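Local coordinates for mitogen-activated protein kinase kinase kinase 2 (PDB 2NPT) that phosphorylates MAP kinase kinases as a serine/threonine kinase and, through its PB1 domain, probably pairs with the PB1 domain of a signalling partner, at residues D74-D77 with K78-L82. Numbering follows the deposited sequence.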
loop_
_atom_site.group_PDB
_atom_site.type_symbol
_atom_site.label_atom_id
_atom_site.label_comp_id
_atom_site.label_asym_id
_atom_site.label_seq_id
_atom_site.Cartn_x
_atom_site.Cartn_y
_atom_site.Cartn_z
ATOM N N ASP D 74 13.501 -9.079 18.431
ATOM C CA ASP D 74 14.383 -9.949 17.657
ATOM C C ASP D 74 13.707 -10.780 16.589
ATOM O O ASP D 74 14.249 -10.960 15.508
ATOM C CB ASP D 74 15.187 -10.865 18.580
ATOM C CG ASP D 74 16.298 -11.559 17.824
ATOM O OD1 ASP D 74 17.347 -10.923 17.614
ATOM O OD2 ASP D 74 16.083 -12.700 17.373
ATOM N N ASP D 75 12.498 -11.276 16.873
ATOM C CA ASP D 75 11.742 -12.050 15.903
ATOM C C ASP D 75 11.470 -11.183 14.646
ATOM O O ASP D 75 11.588 -11.631 13.488
ATOM C CB ASP D 75 10.391 -12.475 16.514
ATOM C CG ASP D 75 10.505 -13.586 17.614
ATOM O OD1 ASP D 75 11.503 -14.344 17.693
ATOM O OD2 ASP D 75 9.515 -13.746 18.383
ATOM N N LEU D 76 11.075 -9.942 14.897
ATOM C CA LEU D 76 10.706 -9.050 13.803
ATOM C C LEU D 76 11.967 -8.715 12.989
ATOM O O LEU D 76 11.946 -8.682 11.771
ATOM C CB LEU D 76 10.106 -7.770 14.358
ATOM C CG LEU D 76 9.871 -6.655 13.316
ATOM C CD1 LEU D 76 8.989 -7.166 12.153
ATOM C CD2 LEU D 76 9.281 -5.492 13.983
ATOM N N ASP D 77 13.044 -8.410 13.707
ATOM C CA ASP D 77 14.320 -8.088 13.066
ATOM C C ASP D 77 14.713 -9.194 12.104
ATOM O O ASP D 77 15.141 -8.923 10.962
ATOM C CB ASP D 77 15.414 -7.878 14.133
ATOM C CG ASP D 77 15.246 -6.558 14.910
ATOM O OD1 ASP D 77 14.491 -5.677 14.490
ATOM O OD2 ASP D 77 15.871 -6.405 15.961
ATOM N N LYS D 78 14.576 -10.446 12.549
ATOM C CA LYS D 78 14.807 -11.571 11.658
ATOM C C LYS D 78 13.946 -11.492 10.408
ATOM O O LYS D 78 14.441 -11.710 9.291
ATOM C CB LYS D 78 14.537 -12.916 12.380
ATOM C CG LYS D 78 15.586 -13.316 13.400
ATOM C CD LYS D 78 15.364 -14.756 13.852
ATOM C CE LYS D 78 16.562 -15.297 14.581
ATOM N NZ LYS D 78 16.560 -14.743 15.941
ATOM N N ALA D 79 12.645 -11.188 10.572
ATOM C CA ALA D 79 11.719 -11.099 9.417
ATOM C C ALA D 79 12.021 -9.941 8.451
ATOM O O ALA D 79 11.893 -10.058 7.218
ATOM C CB ALA D 79 10.223 -10.992 9.892
ATOM N N VAL D 80 12.401 -8.793 9.002
ATOM C CA VAL D 80 12.809 -7.690 8.137
ATOM C C VAL D 80 14.071 -8.065 7.328
ATOM O O VAL D 80 14.146 -7.713 6.145
ATOM C CB VAL D 80 13.035 -6.378 8.928
ATOM C CG1 VAL D 80 13.572 -5.276 8.008
ATOM C CG2 VAL D 80 11.734 -5.969 9.582
ATOM N N GLU D 81 15.054 -8.707 7.980
ATOM C CA GLU D 81 16.259 -9.202 7.280
ATOM C C GLU D 81 15.890 -10.089 6.100
ATOM O O GLU D 81 16.368 -9.874 4.979
ATOM C CB GLU D 81 17.220 -9.978 8.190
ATOM C CG GLU D 81 18.458 -10.530 7.412
ATOM C CD GLU D 81 19.324 -11.504 8.210
ATOM O OE1 GLU D 81 19.547 -11.273 9.433
ATOM O OE2 GLU D 81 19.799 -12.497 7.594
ATOM N N LEU D 82 15.034 -11.077 6.339
ATOM C CA LEU D 82 14.579 -11.932 5.245
ATOM C C LEU D 82 13.987 -11.098 4.104
ATOM O O LEU D 82 14.317 -11.324 2.940
ATOM C CB LEU D 82 13.551 -12.972 5.688
ATOM C CG LEU D 82 13.997 -13.945 6.767
ATOM C CD1 LEU D 82 12.815 -14.830 7.032
ATOM C CD2 LEU D 82 15.264 -14.747 6.384
#
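Lys78 reaches back one helical turn to the carboxylate of Asp74. Lys78 CB lies 3.4 Å from Asp75 O, and Lys78 CG is just as close to Asp74 O, the carbonyl that also accepts the backbone N-H of Lys78. CD and CE then run outward toward the carboxylate of Asp74, Lys78 CE coming within 3.8 Å of Asp74 OD2. The chain is nearly extended until the last torsion, where a bend (chi4 77°) turns NZ onto Asp74 OD2. This salt bridge is short, 2.5 Å between Lys78 NZ and Asp74 OD2, and the ammonium nitrogen meets OD2 nearly along its C-O axis. It lies on the exposed side of helix 73-85, the second helix of the ubiquitin-like beta-grasp fold of the PB1 domain. Asp75 OD2 accepts instead from Thr71 N, just ahead of the helix, and Asp77 OD1 from Gln73 NE2, at its first residue. On the side turned to the rest of the domain, Leu76 CD1 touches Val80 CG2 at 3.9 Å, while the backbone N of Val80 bonds to Leu76 O at 2.8 Å. Leu76 packs onto Leu42 and Leu45 of helix 42-53, and both it and Ala79 rest on Leu92 of strand 92-98.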